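Local structure of eukaryotic translation initiation factor 4 gamma 5 (Trypanosoma cruzi, 6OZU) at residues Ser54-Lys68 and Ala134-Leu147. The protein probably acts as a scaffold in translation initiation, its MIF4G domain being of the kind through which eIF4G proteins recruit the helicase eIF4A. Numbering follows the deposited sequence.
Sequences SIQPEDSIFVPYYVK and ANINFLGLLFTHGL
Val67 is the residue to start from, because its two methyls serve different neighbours on the 134-147 side. CG1 sits over one face of the His145 imidazole, 3.7 Å from the ring centroid, and also touches Leu147 CD1. CG2 meets the edge of the Phe138 ring, 3.8 Å from CE1. That phenyl is clamped between Ser54 CB on one face, in a CH-pi contact, and Leu142 CD1 from its own helix on the other; Phe51 adds an edge-to-face partner. Having CG anti to the backbone N (chi1 -173°) swings the Phe138 ring out beside the carbonyl carbon and into this sandwich. Next to it Val63 CG1 presses on Leu141 CD1 at 3.3 Å, while the other methyl of Leu141 rests on the Pro64 ring. Among Val63, Val67, Phe138 and Leu141 the packing is close and apolar; Ser54 OG is taken up by Ile50 O.

On the side of Asn137 the contact turns polar and is bridged by water. One water donates to Ser54 O and Ala134 O and accepts from Asn137 ND2; a second donates to Ser60 O and, more distantly, to Asn137 OD1, 3.1 Å away. Asn137 therefore reaches the 54-68 backbone through solvent. At the far end Lys68 bends at its last torsion (chi4 66°) to bring NZ 3.0 Å from His145 NE2, in the imidazole plane, a bond that would favour a neutral ring. Gly146 ends helix 118-144 with a Schellman motif just beyond.

The short axes of segments 63-68 and 134-144, parts of helices 63-76 and 118-144, lie 9.6 Å apart and cross at -42°, an oblique helix-on-helix packing in keeping with the all-helical, HEAT-like solenoid of MIF4G domains.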
# COMPACT_ATOMS: atom_id res chain seq x y z
N SER A 54 -1.27 -10.58 1.10
CA SER A 54 -0.67 -9.45 0.41
C SER A 54 0.57 -8.84 1.10
O SER A 54 1.34 -8.13 0.44
CB SER A 54 -1.71 -8.37 0.14
OG SER A 54 -2.71 -8.85 -0.75
N ILE A 55 0.77 -9.10 2.41
CA ILE A 55 1.94 -8.54 3.11
C ILE A 55 3.00 -9.61 3.38
O ILE A 55 3.95 -9.39 4.15
CB ILE A 55 1.60 -7.72 4.37
CG1 ILE A 55 0.78 -8.50 5.40
CG2 ILE A 55 0.95 -6.41 3.97
CD1 ILE A 55 1.28 -8.33 6.77
N GLN A 56 2.85 -10.78 2.71
CA GLN A 56 3.82 -11.86 2.74
C GLN A 56 4.91 -11.47 1.73
O GLN A 56 4.56 -11.09 0.60
CB GLN A 56 3.16 -13.20 2.38
CG GLN A 56 2.29 -13.79 3.48
CD GLN A 56 3.06 -14.14 4.74
OE1 GLN A 56 3.28 -13.30 5.62
NE2 GLN A 56 3.51 -15.38 4.82
N PRO A 57 6.22 -11.45 2.13
CA PRO A 57 7.27 -11.00 1.18
C PRO A 57 7.44 -11.87 -0.09
O PRO A 57 7.80 -11.32 -1.13
CB PRO A 57 8.54 -10.96 2.05
CG PRO A 57 8.27 -11.92 3.15
CD PRO A 57 6.80 -11.81 3.44
N GLU A 58 7.13 -13.19 -0.01
CA GLU A 58 7.18 -14.15 -1.14
C GLU A 58 6.22 -13.87 -2.32
O GLU A 58 6.44 -14.31 -3.45
CB GLU A 58 6.96 -15.60 -0.64
CG GLU A 58 5.66 -15.85 0.13
CD GLU A 58 5.79 -15.75 1.65
OE1 GLU A 58 6.29 -14.72 2.14
OE2 GLU A 58 5.36 -16.71 2.33
N ASP A 59 5.13 -13.14 -2.03
CA ASP A 59 4.05 -12.89 -2.97
C ASP A 59 4.15 -11.61 -3.79
O ASP A 59 3.27 -11.42 -4.63
CB ASP A 59 2.70 -12.92 -2.22
CG ASP A 59 2.34 -14.28 -1.63
OD1 ASP A 59 2.47 -15.28 -2.35
OD2 ASP A 59 1.91 -14.32 -0.46
N SER A 60 5.18 -10.76 -3.61
CA SER A 60 5.31 -9.42 -4.23
C SER A 60 4.82 -9.31 -5.68
O SER A 60 4.26 -8.27 -6.05
CB SER A 60 6.74 -8.89 -4.12
OG SER A 60 7.58 -9.37 -5.16
N ILE A 61 5.03 -10.38 -6.48
CA ILE A 61 4.66 -10.56 -7.90
C ILE A 61 3.13 -10.73 -8.11
O ILE A 61 2.59 -10.15 -9.05
CB ILE A 61 5.45 -11.73 -8.59
CG1 ILE A 61 6.51 -12.40 -7.66
CG2 ILE A 61 6.07 -11.26 -9.90
CD1 ILE A 61 6.01 -13.62 -6.84
N PHE A 62 2.47 -11.58 -7.26
CA PHE A 62 1.03 -11.86 -7.31
C PHE A 62 0.17 -10.82 -6.57
O PHE A 62 -1.05 -10.84 -6.73
CB PHE A 62 0.69 -13.26 -6.74
CG PHE A 62 1.71 -14.38 -6.83
CD1 PHE A 62 2.35 -14.66 -8.04
CD2 PHE A 62 1.93 -15.22 -5.75
CE1 PHE A 62 3.29 -15.69 -8.12
CE2 PHE A 62 2.85 -16.28 -5.84
CZ PHE A 62 3.53 -16.50 -7.02
N VAL A 63 0.79 -9.94 -5.76
CA VAL A 63 0.09 -8.93 -4.98
C VAL A 63 -0.77 -8.01 -5.89
O VAL A 63 -1.93 -7.78 -5.52
CB VAL A 63 1.00 -8.17 -3.98
CG1 VAL A 63 0.24 -7.06 -3.25
CG2 VAL A 63 1.58 -9.14 -2.95
N PRO A 64 -0.33 -7.56 -7.11
CA PRO A 64 -1.24 -6.75 -7.95
C PRO A 64 -2.50 -7.50 -8.34
O PRO A 64 -3.54 -6.87 -8.55
CB PRO A 64 -0.40 -6.42 -9.19
CG PRO A 64 1.01 -6.65 -8.79
CD PRO A 64 0.98 -7.73 -7.76
N TYR A 65 -2.43 -8.85 -8.42
CA TYR A 65 -3.57 -9.69 -8.78
C TYR A 65 -4.56 -9.81 -7.63
O TYR A 65 -5.76 -9.85 -7.90
CB TYR A 65 -3.15 -11.08 -9.29
CG TYR A 65 -2.25 -11.01 -10.50
CD1 TYR A 65 -2.76 -10.68 -11.76
CD2 TYR A 65 -0.87 -11.20 -10.39
CE1 TYR A 65 -1.93 -10.57 -12.87
CE2 TYR A 65 -0.03 -11.10 -11.49
CZ TYR A 65 -0.56 -10.79 -12.73
OH TYR A 65 0.26 -10.67 -13.82
N TYR A 66 -4.07 -9.87 -6.37
CA TYR A 66 -4.88 -9.94 -5.15
C TYR A 66 -5.67 -8.66 -5.04
O TYR A 66 -6.88 -8.68 -4.78
CB TYR A 66 -4.01 -10.07 -3.89
CG TYR A 66 -3.10 -11.27 -3.84
CD1 TYR A 66 -3.43 -12.45 -4.49
CD2 TYR A 66 -1.92 -11.24 -3.11
CE1 TYR A 66 -2.59 -13.57 -4.43
CE2 TYR A 66 -1.05 -12.33 -3.09
CZ TYR A 66 -1.40 -13.50 -3.73
OH TYR A 66 -0.56 -14.59 -3.69
N VAL A 67 -4.96 -7.53 -5.26
CA VAL A 67 -5.48 -6.17 -5.22
C VAL A 67 -6.51 -5.98 -6.37
O VAL A 67 -7.55 -5.36 -6.14
CB VAL A 67 -4.29 -5.16 -5.19
CG1 VAL A 67 -4.72 -3.76 -5.52
CG2 VAL A 67 -3.60 -5.18 -3.84
N LYS A 68 -6.27 -6.59 -7.55
CA LYS A 68 -7.21 -6.54 -8.69
C LYS A 68 -8.50 -7.35 -8.44
O LYS A 68 -9.53 -7.06 -9.06
CB LYS A 68 -6.53 -6.99 -9.99
CG LYS A 68 -5.71 -5.89 -10.64
CD LYS A 68 -4.97 -6.39 -11.87
CE LYS A 68 -3.95 -5.40 -12.35
NZ LYS A 68 -2.86 -5.21 -11.38
N ALA A 134 7.39 -5.42 2.17
CA ALA A 134 6.12 -6.10 1.86
C ALA A 134 4.91 -5.20 2.16
O ALA A 134 3.95 -5.22 1.38
CB ALA A 134 6.00 -7.38 2.65
N ASN A 135 4.99 -4.38 3.23
CA ASN A 135 3.93 -3.44 3.63
C ASN A 135 3.84 -2.26 2.69
O ASN A 135 2.76 -1.91 2.22
CB ASN A 135 4.14 -2.94 5.06
CG ASN A 135 3.75 -3.93 6.12
OD1 ASN A 135 4.56 -4.36 6.94
ND2 ASN A 135 2.50 -4.32 6.14
N ILE A 136 5.01 -1.63 2.45
CA ILE A 136 5.19 -0.47 1.57
C ILE A 136 4.80 -0.84 0.13
O ILE A 136 4.07 -0.08 -0.49
CB ILE A 136 6.62 0.13 1.69
CG1 ILE A 136 7.05 0.36 3.17
CG2 ILE A 136 6.74 1.43 0.87
CD1 ILE A 136 6.20 1.40 4.03
N ASN A 137 5.18 -2.04 -0.35
CA ASN A 137 4.75 -2.51 -1.68
C ASN A 137 3.20 -2.55 -1.73
O ASN A 137 2.58 -1.90 -2.58
CB ASN A 137 5.35 -3.89 -2.03
CG ASN A 137 4.96 -4.41 -3.41
OD1 ASN A 137 4.94 -3.67 -4.40
ND2 ASN A 137 4.64 -5.69 -3.49
N PHE A 138 2.59 -3.24 -0.75
CA PHE A 138 1.15 -3.34 -0.62
C PHE A 138 0.47 -1.95 -0.62
O PHE A 138 -0.48 -1.75 -1.39
CB PHE A 138 0.80 -4.16 0.60
CG PHE A 138 -0.67 -4.49 0.77
CD1 PHE A 138 -1.47 -4.83 -0.33
CD2 PHE A 138 -1.25 -4.53 2.03
CE1 PHE A 138 -2.81 -5.18 -0.17
CE2 PHE A 138 -2.58 -4.89 2.19
CZ PHE A 138 -3.36 -5.20 1.09
N LEU A 139 1.00 -0.97 0.17
CA LEU A 139 0.46 0.40 0.22
C LEU A 139 0.39 1.04 -1.19
O LEU A 139 -0.62 1.67 -1.52
CB LEU A 139 1.28 1.30 1.17
CG LEU A 139 0.77 2.75 1.37
CD1 LEU A 139 -0.48 2.80 2.27
CD2 LEU A 139 1.84 3.64 1.94
N GLY A 140 1.45 0.84 -1.99
CA GLY A 140 1.57 1.31 -3.36
C GLY A 140 0.55 0.69 -4.30
O GLY A 140 -0.11 1.40 -5.05
N LEU A 141 0.40 -0.63 -4.24
CA LEU A 141 -0.60 -1.34 -5.04
C LEU A 141 -2.05 -1.00 -4.66
O LEU A 141 -2.91 -0.91 -5.55
CB LEU A 141 -0.37 -2.84 -4.94
CG LEU A 141 0.94 -3.29 -5.55
CD1 LEU A 141 1.41 -4.52 -4.92
CD2 LEU A 141 0.82 -3.44 -7.02
N LEU A 142 -2.33 -0.77 -3.36
CA LEU A 142 -3.68 -0.40 -2.92
C LEU A 142 -3.97 0.99 -3.46
O LEU A 142 -5.08 1.24 -3.94
CB LEU A 142 -3.81 -0.39 -1.39
CG LEU A 142 -3.84 -1.72 -0.63
CD1 LEU A 142 -3.64 -1.49 0.85
CD2 LEU A 142 -5.17 -2.45 -0.82
N PHE A 143 -2.98 1.89 -3.41
CA PHE A 143 -3.09 3.27 -3.89
C PHE A 143 -3.31 3.40 -5.40
O PHE A 143 -4.19 4.13 -5.83
CB PHE A 143 -1.88 4.10 -3.43
CG PHE A 143 -2.02 5.57 -3.69
CD1 PHE A 143 -3.01 6.32 -3.05
CD2 PHE A 143 -1.19 6.21 -4.61
CE1 PHE A 143 -3.15 7.67 -3.30
CE2 PHE A 143 -1.34 7.56 -4.87
CZ PHE A 143 -2.31 8.29 -4.20
N THR A 144 -2.53 2.68 -6.21
CA THR A 144 -2.64 2.68 -7.67
C THR A 144 -3.96 2.06 -8.18
O THR A 144 -4.39 2.34 -9.30
CB THR A 144 -1.40 2.03 -8.30
OG1 THR A 144 -1.29 0.70 -7.81
CG2 THR A 144 -0.11 2.80 -8.03
N HIS A 145 -4.63 1.25 -7.33
CA HIS A 145 -5.91 0.60 -7.61
C HIS A 145 -7.10 1.27 -6.88
O HIS A 145 -8.20 0.74 -6.90
CB HIS A 145 -5.81 -0.90 -7.30
CG HIS A 145 -4.87 -1.64 -8.19
ND1 HIS A 145 -3.53 -1.32 -8.27
CD2 HIS A 145 -5.10 -2.72 -8.98
CE1 HIS A 145 -2.99 -2.17 -9.13
NE2 HIS A 145 -3.89 -3.04 -9.57
N GLY A 146 -6.84 2.44 -6.29
CA GLY A 146 -7.82 3.28 -5.59
C GLY A 146 -8.49 2.67 -4.38
O GLY A 146 -9.59 3.07 -4.01
N LEU A 147 -7.82 1.70 -3.73
CA LEU A 147 -8.32 0.96 -2.57
C LEU A 147 -7.92 1.52 -1.20
O LEU A 147 -8.38 1.00 -0.19
CB LEU A 147 -7.90 -0.53 -2.67
CG LEU A 147 -8.50 -1.32 -3.80
CD1 LEU A 147 -7.90 -2.69 -3.87
CD2 LEU A 147 -10.03 -1.39 -3.68
O HOH W 1 3.73 -6.84 -0.87
O HOH W 2 4.51 -5.69 -6.68